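Local atomic coordinates of acetyl-CoA acetyltransferase (Elizabethkingia anophelis NUHP1, PDB entry 6BN2), a protein that catalyses acetyl-group transfer between two acetyl-CoA molecules as a thiolase, probably giving acetoacetyl-CoA and free CoA through an acylated cysteine. Residues K302-A307 with D319-N324; V367-V372 with I395-I400. All coordinates share one frame; numbering follows the deposited sequence.

Interaction 1: residues K302-A307 with D319-N324; sequences KALPIA and DFFEFN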
ATOM      1  N   LYS A 302     -19.553  12.636   1.425  1.00 16.78           N
ATOM      2  CA  LYS A 302     -19.540  12.142   2.799  1.00 15.07           C
ATOM      3  C   LYS A 302     -18.211  12.429   3.499  1.00 15.44           C
ATOM      4  O   LYS A 302     -18.199  12.763   4.692  1.00 17.47           O
ATOM      5  CB  LYS A 302     -19.828  10.631   2.818  1.00 16.03           C
ATOM      6  CG  LYS A 302     -19.967  10.040   4.228  1.00 13.80           C
ATOM      7  CD  LYS A 302     -20.226   8.531   4.200  1.00 17.90           C
ATOM      8  CE  LYS A 302     -20.382   8.001   5.619  1.00 19.60           C
ATOM      9  NZ  LYS A 302     -20.623   6.515   5.653  1.00 18.97           N
ATOM     10  N   ALA A 303     -17.087  12.317   2.778  1.00 14.15           N
ATOM     11  CA  ALA A 303     -15.781  12.494   3.420  1.00 14.11           C
ATOM     12  C   ALA A 303     -15.504  13.954   3.757  1.00 14.82           C
ATOM     13  O   ALA A 303     -14.953  14.248   4.825  1.00 14.83           O
ATOM     14  CB  ALA A 303     -14.662  11.944   2.522  1.00 15.03           C
ATOM     15  N   LEU A 304     -15.845  14.884   2.854  1.00 14.22           N
ATOM     16  CA  LEU A 304     -15.489  16.282   3.102  1.00 14.17           C
ATOM     17  C   LEU A 304     -16.128  16.837   4.375  1.00 15.75           C
ATOM     18  O   LEU A 304     -15.415  17.482   5.164  1.00 16.90           O
ATOM     19  CB  LEU A 304     -15.824  17.149   1.875  1.00 16.40           C
ATOM     20  CG  LEU A 304     -15.556  18.638   2.107  1.00 20.92           C
ATOM     21  CD1 LEU A 304     -14.082  18.871   2.406  1.00 20.32           C
ATOM     22  CD2 LEU A 304     -15.969  19.430   0.881  1.00 26.13           C
ATOM     23  N   PRO A 305     -17.418  16.618   4.659  1.00 16.83           N
ATOM     24  CA  PRO A 305     -17.965  17.117   5.931  1.00 18.30           C
ATOM     25  C   PRO A 305     -17.254  16.573   7.154  1.00 20.35           C
ATOM     26  O   PRO A 305     -17.156  17.289   8.159  1.00 18.73           O
ATOM     27  CB  PRO A 305     -19.434  16.663   5.882  1.00 20.75           C
ATOM     28  CG  PRO A 305     -19.736  16.633   4.393  1.00 22.28           C
ATOM     29  CD  PRO A 305     -18.473  16.066   3.786  1.00 18.11           C
ATOM     30  N   ILE A 306     -16.742  15.338   7.106  1.00 17.14           N
ATOM     31  CA  ILE A 306     -15.993  14.820   8.251  1.00 16.50           C
ATOM     32  C   ILE A 306     -14.715  15.621   8.447  1.00 16.37           C
ATOM     33  O   ILE A 306     -14.369  16.010   9.574  1.00 17.92           O
ATOM     34  CB  ILE A 306     -15.685  13.322   8.076  1.00 15.61           C
ATOM     35  CG1 ILE A 306     -16.982  12.525   7.931  1.00 21.07           C
ATOM     36  CG2 ILE A 306     -14.882  12.830   9.282  1.00 19.33           C
ATOM     37  CD1 ILE A 306     -16.752  11.054   7.630  1.00 22.26           C
ATOM     38  N   ALA A 307     -13.995  15.870   7.352  1.00 15.14           N
ATOM     39  CA  ALA A 307     -12.774  16.668   7.440  1.00 14.63           C
ATOM     40  C   ALA A 307     -13.081  18.080   7.918  1.00 15.37           C
ATOM     41  O   ALA A 307     -12.335  18.645   8.729  1.00 18.12           O
ATOM     42  CB  ALA A 307     -12.050  16.696   6.090  1.00 14.98           C
ATOM     43  N   ASP A 319     -12.429  28.422   0.381  1.00 17.45           N
ATOM     44  CA  ASP A 319     -12.399  29.336  -0.756  1.00 16.65           C
ATOM     45  C   ASP A 319     -12.394  28.596  -2.090  1.00 18.28           C
ATOM     46  O   ASP A 319     -13.043  29.036  -3.047  1.00 18.13           O
ATOM     47  CB  ASP A 319     -11.169  30.238  -0.664  1.00 18.17           C
ATOM     48  CG  ASP A 319     -11.246  31.217   0.503  1.00 26.45           C
ATOM     49  OD1 ASP A 319     -12.360  31.693   0.806  1.00 27.49           O
ATOM     50  OD2 ASP A 319     -10.195  31.532   1.108  1.00 26.58           O
ATOM     51  N   PHE A 320     -11.653  27.492  -2.178  1.00 17.47           N
ATOM     52  CA  PHE A 320     -11.528  26.744  -3.423  1.00 16.22           C
ATOM     53  C   PHE A 320     -11.486  25.261  -3.128  1.00 15.43           C
ATOM     54  O   PHE A 320     -10.991  24.837  -2.081  1.00 16.25           O
ATOM     55  CB  PHE A 320     -10.275  27.162  -4.212  1.00 16.57           C
ATOM     56  CG  PHE A 320     -10.408  28.522  -4.803  1.00 15.77           C
ATOM     57  CD1 PHE A 320      -9.977  29.648  -4.106  1.00 18.11           C
ATOM     58  CD2 PHE A 320     -11.047  28.692  -6.024  1.00 18.54           C
ATOM     59  CE1 PHE A 320     -10.163  30.932  -4.637  1.00 20.34           C
ATOM     60  CE2 PHE A 320     -11.222  29.970  -6.571  1.00 21.64           C
ATOM     61  CZ  PHE A 320     -10.783  31.088  -5.875  1.00 24.27           C
ATOM     62  N   PHE A 321     -11.994  24.480  -4.085  1.00 14.47           N
ATOM     63  CA  PHE A 321     -12.113  23.030  -3.958  1.00 13.23           C
ATOM     64  C   PHE A 321     -11.449  22.356  -5.146  1.00 14.09           C
ATOM     65  O   PHE A 321     -11.521  22.858  -6.273  1.00 16.02           O
ATOM     66  CB  PHE A 321     -13.576  22.565  -3.945  1.00 14.80           C
ATOM     67  CG  PHE A 321     -14.405  23.163  -2.849  1.00 13.74           C
ATOM     68  CD1 PHE A 321     -14.981  24.420  -3.007  1.00 18.81           C
ATOM     69  CD2 PHE A 321     -14.644  22.454  -1.675  1.00 15.67           C
ATOM     70  CE1 PHE A 321     -15.775  24.976  -2.005  1.00 21.50           C
ATOM     71  CE2 PHE A 321     -15.435  23.003  -0.658  1.00 17.26           C
ATOM     72  CZ  PHE A 321     -16.000  24.260  -0.826  1.00 18.86           C
ATOM     73  N   GLU A 322     -10.864  21.180  -4.900  1.00 14.59           N
ATOM     74  CA  GLU A 322     -10.439  20.282  -5.974  1.00 14.88           C
ATOM     75  C   GLU A 322     -11.127  18.953  -5.727  1.00 17.81           C
ATOM     76  O   GLU A 322     -10.804  18.266  -4.755  1.00 17.29           O
ATOM     77  CB  GLU A 322      -8.921  20.096  -6.003  1.00 15.87           C
ATOM     78  CG  GLU A 322      -8.164  21.278  -6.550  1.00 17.44           C
ATOM     79  CD  GLU A 322      -8.219  21.343  -8.065  1.00 21.41           C
ATOM     80  OE1 GLU A 322      -8.319  22.472  -8.591  1.00 19.87           O
ATOM     81  OE2 GLU A 322      -8.150  20.285  -8.727  1.00 20.87           O
ATOM     82  N   PHE A 323     -12.092  18.609  -6.574  1.00 15.63           N
ATOM     83  CA  PHE A 323     -12.760  17.309  -6.551  0.55 17.36           C
ATOM     84  C   PHE A 323     -12.336  16.547  -7.797  1.00 19.96           C
ATOM     85  O   PHE A 323     -12.577  17.020  -8.914  1.00 23.20           O
ATOM     86  CB  PHE A 323     -14.282  17.461  -6.554  0.55 19.13           C
ATOM     87  CG  PHE A 323     -14.881  17.751  -5.222  0.55 20.96           C
ATOM     88  CD1 PHE A 323     -15.205  16.714  -4.359  0.55 22.44           C
ATOM     89  CD2 PHE A 323     -15.195  19.048  -4.857  0.55 27.91           C
ATOM     90  CE1 PHE A 323     -15.794  16.973  -3.124  0.55 23.99           C
ATOM     91  CE2 PHE A 323     -15.774  19.312  -3.631  0.55 23.41           C
ATOM     92  CZ  PHE A 323     -16.072  18.279  -2.763  0.55 26.56           C
ATOM     93  N   ASN A 324     -11.739  15.364  -7.624  1.00 14.73           N
ATOM     94  CA  ASN A 324     -11.237  14.686  -8.807  1.00 13.87           C
ATOM     95  C   ASN A 324     -12.377  14.309  -9.745  1.00 22.18           C
ATOM     96  O   ASN A 324     -13.425  13.821  -9.313  1.00 27.74           O
ATOM     97  CB  ASN A 324     -10.436  13.442  -8.458  1.00 17.80           C
ATOM     98  CG  ASN A 324      -9.602  12.965  -9.645  1.00 21.20           C
ATOM     99  OD1 ASN A 324      -8.791  13.724 -10.195  1.00 20.84           O
ATOM    100  ND2 ASN A 324      -9.810  11.722 -10.056  1.00 20.64           N
TER
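The carbonyl oxygen of Phe-323, a residue whose ring meets Leu-304 across this contact, is held by a hydrogen bond from Asn-346 ND2. The setting is the C-terminal half of the thiolase fold: helix 300-311 belongs to the β-α-β connection between strands 281-290 and 320-323, and it lies against one face of the sheet that both strands join. Leu-304 carries the contact alone from the helix side. With CG anti to the backbone N (chi1 176°), its methyl CD2 is directed at two rings that stand two residues apart on the strand. CD2 sits 3.9 Å from CE2 of Phe-321, at the ring edge and near its plane. The same methyl lies 3.8 Å from CZ of Phe-323, approaching that ring obliquely; Phe-323 has a second conformer, so this half of the contact is less certain. Both phenylalanines cross the leucine at about a right angle, and the rings bridge a wide gap, since the CA atoms of Leu-304 and Phe-323 are 10.1 Å apart. Ala-382 on strand 380-387 touches both Leu-304 and Phe-321, and Ala-384 supports Phe-323, small side chains that line the sheet beneath the cluster. The helix is tied to strand 281-290 by Ala-307 O with Ser-285 OG and, five residues earlier, by the fully extended Lys-302, whose NZ hydrogen-bonds to Ala-290 O.

Interaction 2: residues V367-V372 with I395-I400; sequences VTLINV and IVIENI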
ATOM      1  N   VAL A 367      -1.496  19.146  -4.970  1.00 12.94           N
ATOM      2  CA  VAL A 367      -0.498  20.008  -5.609  1.00 13.01           C
ATOM      3  C   VAL A 367      -1.193  21.151  -6.339  1.00 13.72           C
ATOM      4  O   VAL A 367      -0.850  22.332  -6.171  1.00 13.73           O
ATOM      5  CB  VAL A 367       0.379  19.184  -6.572  1.00 11.81           C
ATOM      6  CG1 VAL A 367       1.389  20.093  -7.304  1.00 13.03           C
ATOM      7  CG2 VAL A 367       1.120  18.065  -5.816  1.00 15.07           C
ATOM      8  N   THR A 368      -2.211  20.814  -7.135  1.00 11.90           N
ATOM      9  CA  THR A 368      -2.924  21.841  -7.884  1.00 13.74           C
ATOM     10  C   THR A 368      -3.662  22.798  -6.954  1.00 14.34           C
ATOM     11  O   THR A 368      -3.623  24.015  -7.165  1.00 15.09           O
ATOM     12  CB  THR A 368      -3.885  21.177  -8.869  1.00 16.66           C
ATOM     13  OG1 THR A 368      -3.117  20.405  -9.798  1.00 17.04           O
ATOM     14  CG2 THR A 368      -4.709  22.218  -9.633  1.00 15.30           C
ATOM     15  N   LEU A 369      -4.326  22.265  -5.923  1.00 13.50           N
ATOM     16  CA  LEU A 369      -5.055  23.109  -4.968  1.00 14.25           C
ATOM     17  C   LEU A 369      -4.138  24.132  -4.306  1.00 14.09           C
ATOM     18  O   LEU A 369      -4.515  25.297  -4.148  1.00 14.18           O
ATOM     19  CB  LEU A 369      -5.723  22.227  -3.910  1.00 13.44           C
ATOM     20  CG  LEU A 369      -6.478  22.999  -2.825  1.00 13.56           C
ATOM     21  CD1 LEU A 369      -7.672  23.740  -3.431  1.00 15.34           C
ATOM     22  CD2 LEU A 369      -6.965  22.029  -1.753  1.00 14.80           C
ATOM     23  N   ILE A 370      -2.934  23.714  -3.891  1.00 13.84           N
ATOM     24  CA  ILE A 370      -1.990  24.662  -3.283  1.00 13.61           C
ATOM     25  C   ILE A 370      -1.795  25.866  -4.188  1.00 16.20           C
ATOM     26  O   ILE A 370      -1.798  27.024  -3.743  1.00 16.37           O
ATOM     27  CB  ILE A 370      -0.649  23.964  -2.989  1.00 15.18           C
ATOM     28  CG1 ILE A 370      -0.833  22.998  -1.822  1.00 14.78           C
ATOM     29  CG2 ILE A 370       0.463  25.005  -2.715  1.00 17.66           C
ATOM     30  CD1 ILE A 370       0.295  21.967  -1.694  1.00 15.08           C
ATOM     31  N   ASN A 371      -1.604  25.607  -5.475  1.00 14.55           N
ATOM     32  CA  ASN A 371      -1.339  26.698  -6.393  1.00 16.03           C
ATOM     33  C   ASN A 371      -2.593  27.486  -6.728  1.00 14.12           C
ATOM     34  O   ASN A 371      -2.512  28.700  -6.892  1.00 16.82           O
ATOM     35  CB  ASN A 371      -0.647  26.133  -7.631  1.00 15.83           C
ATOM     36  CG  ASN A 371       0.766  25.715  -7.305  1.00 18.20           C
ATOM     37  OD1 ASN A 371       1.055  24.525  -7.046  1.00 19.91           O
ATOM     38  ND2 ASN A 371       1.639  26.696  -7.221  1.00 17.56           N
ATOM     39  N   VAL A 372      -3.754  26.834  -6.805  1.00 15.06           N
ATOM     40  CA  VAL A 372      -5.010  27.571  -6.957  1.00 16.88           C
ATOM     41  C   VAL A 372      -5.184  28.576  -5.822  1.00 15.78           C
ATOM     42  O   VAL A 372      -5.548  29.740  -6.046  1.00 17.00           O
ATOM     43  CB  VAL A 372      -6.204  26.601  -7.024  1.00 14.72           C
ATOM     44  CG1 VAL A 372      -7.512  27.360  -6.759  1.00 17.09           C
ATOM     45  CG2 VAL A 372      -6.259  25.868  -8.372  1.00 17.21           C
ATOM     46  N   ILE A 395      -9.188  16.263   2.266  1.00 12.52           N
ATOM     47  CA  ILE A 395      -8.174  16.963   3.038  1.00 14.53           C
ATOM     48  C   ILE A 395      -8.448  18.461   2.956  1.00 14.20           C
ATOM     49  O   ILE A 395      -8.890  18.969   1.918  1.00 14.31           O
ATOM     50  CB  ILE A 395      -6.755  16.593   2.543  1.00 12.64           C
ATOM     51  CG1 ILE A 395      -5.677  17.191   3.450  1.00 14.60           C
ATOM     52  CG2 ILE A 395      -6.552  17.004   1.050  1.00 15.51           C
ATOM     53  CD1 ILE A 395      -4.276  16.628   3.131  1.00 17.19           C
ATOM     54  N   VAL A 396      -8.239  19.155   4.076  1.00 13.55           N
ATOM     55  CA  VAL A 396      -8.399  20.606   4.172  1.00 12.49           C
ATOM     56  C   VAL A 396      -7.021  21.203   4.402  1.00 14.26           C
ATOM     57  O   VAL A 396      -6.286  20.745   5.288  1.00 15.81           O
ATOM     58  CB  VAL A 396      -9.364  20.974   5.319  1.00 15.07           C
ATOM     59  CG1 VAL A 396      -9.472  22.500   5.463  1.00 15.26           C
ATOM     60  CG2 VAL A 396     -10.738  20.348   5.069  1.00 17.04           C
ATOM     61  N   ILE A 397      -6.656  22.218   3.609  1.00 16.02           N
ATOM     62  CA  ILE A 397      -5.356  22.851   3.788  1.00 15.86           C
ATOM     63  C   ILE A 397      -5.552  24.347   3.943  1.00 16.47           C
ATOM     64  O   ILE A 397      -6.583  24.910   3.564  1.00 16.77           O
ATOM     65  CB  ILE A 397      -4.372  22.563   2.632  1.00 17.17           C
ATOM     66  CG1 ILE A 397      -4.862  23.183   1.327  1.00 16.97           C
ATOM     67  CG2 ILE A 397      -4.108  21.058   2.498  1.00 14.69           C
ATOM     68  CD1 ILE A 397      -3.858  23.030   0.166  1.00 20.35           C
ATOM     69  N   GLU A 398      -4.555  24.983   4.550  1.00 15.98           N
ATOM     70  CA  GLU A 398      -4.547  26.427   4.737  1.00 16.97           C
ATOM     71  C   GLU A 398      -3.361  26.984   3.969  1.00 20.03           C
ATOM     72  O   GLU A 398      -2.215  26.619   4.240  1.00 18.04           O
ATOM     73  CB  GLU A 398      -4.462  26.810   6.217  1.00 18.70           C
ATOM     74  CG  GLU A 398      -4.429  28.342   6.417  1.00 18.05           C
ATOM     75  CD  GLU A 398      -4.126  28.754   7.852  1.00 28.45           C
ATOM     76  OE1 GLU A 398      -4.094  27.873   8.741  1.00 27.52           O
ATOM     77  OE2 GLU A 398      -3.916  29.963   8.088  1.00 30.43           O
ATOM     78  N   ASN A 399      -3.641  27.842   3.002  1.00 16.61           N
ATOM     79  CA  ASN A 399      -2.572  28.532   2.292  1.00 18.30           C
ATOM     80  C   ASN A 399      -1.819  29.462   3.236  1.00 19.52           C
ATOM     81  O   ASN A 399      -2.426  30.205   4.015  1.00 20.81           O
ATOM     82  CB  ASN A 399      -3.163  29.317   1.120  1.00 19.14           C
ATOM     83  CG  ASN A 399      -2.106  30.110   0.355  1.00 20.23           C
ATOM     84  OD1 ASN A 399      -0.978  29.641   0.178  1.00 21.69           O
ATOM     85  ND2 ASN A 399      -2.467  31.323  -0.094  1.00 19.74           N
ATOM     86  N   ILE A 400      -0.490  29.416   3.173  1.00 19.51           N
ATOM     87  CA  ILE A 400       0.381  30.296   3.948  0.59 19.93           C
ATOM     88  C   ILE A 400       0.913  31.345   2.980  1.00 22.92           C
ATOM     89  O   ILE A 400       1.665  31.015   2.056  1.00 27.09           O
ATOM     90  CB  ILE A 400       1.521  29.517   4.623  0.59 22.75           C
ATOM     91  CG1 ILE A 400       0.961  28.419   5.539  0.59 24.43           C
ATOM     92  CG2 ILE A 400       2.455  30.466   5.376  0.59 24.01           C
ATOM     93  CD1 ILE A 400      -0.062  28.912   6.539  0.59 24.50           C
TER
HETATM   94  O   HOH W   1      -1.476  26.962  -0.786  1.00 20.19           O
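Ile-397 meets Leu-369 and Ile-370 with the end of its side chain, and its CD1 methyl is the centre of the contact. That methyl lies 3.6 Å from CG1 of Ile-370, the two side chains crossing at about a right angle. Toward Leu-369 the approach is tip to tip: CD2 of the leucine is 3.8 Å from CD1 of Ile-397 and 3.9 Å from CG1 of Ile-397. The isoleucine reaches both neighbours because its CG1 stands between the backbone N and the carbonyl carbon (chi1 65°), and the chain then runs on extended to CD1.

Beside this apolar core, one water joins helix to strand. It donates to Ile-370 O at 3.0 Å and to Asn-399 OD1 at 2.9 Å, so it spends both protons on the contact. The same OD1 also bonds to Lys-374 NZ, while Asn-399 ND2 bonds to Ala-378 O; partners at both ends of the amide fix its rotation and bring the acceptor to the water.

Farther out, the strand is set by backbone bonds on both flanks, from Ile-397 to Gly-381 and from Val-396 to Val-284 and Ser-285. Ile-370 itself also packs on Ile-14 and Ala-17 of strand 12-24, and farther round the helix Thr-368 OG1 hydrogen-bonds to Glu-205 OE1 and Arg-364 NH1. Helix 358-375 thus rests on strands from both halves of the chain, consistent with its being one of the buried central helices of the layered thiolase fold, with the closing hairpin 380-387 and 391-399 following it.

In the fold
Interactions 1 and 2 lie on opposite faces of the C-terminal part of the sheet, their centres about 12 Å apart. Strand 320-323 joins them: Phe-321 and Phe-323 turn to helix 300-311, whereas Phe-320 and Glu-322 pack on helix 358-375. There Phe-320 CG lies 3.7 Å from Val-372 CG1, and Glu-322 CG lies 3.7 Å from Leu-369 CB. Interaction 1 is nearer the catalytic region, the Phe-323 side chain being about 8 Å from that of Cys-386, a predicted proton acceptor; Asn-324 touches His-356, predicted for the same role. A calcium ion sits about 8 Å from the Phe-321 side chain. Interaction 2 lies away from these sites.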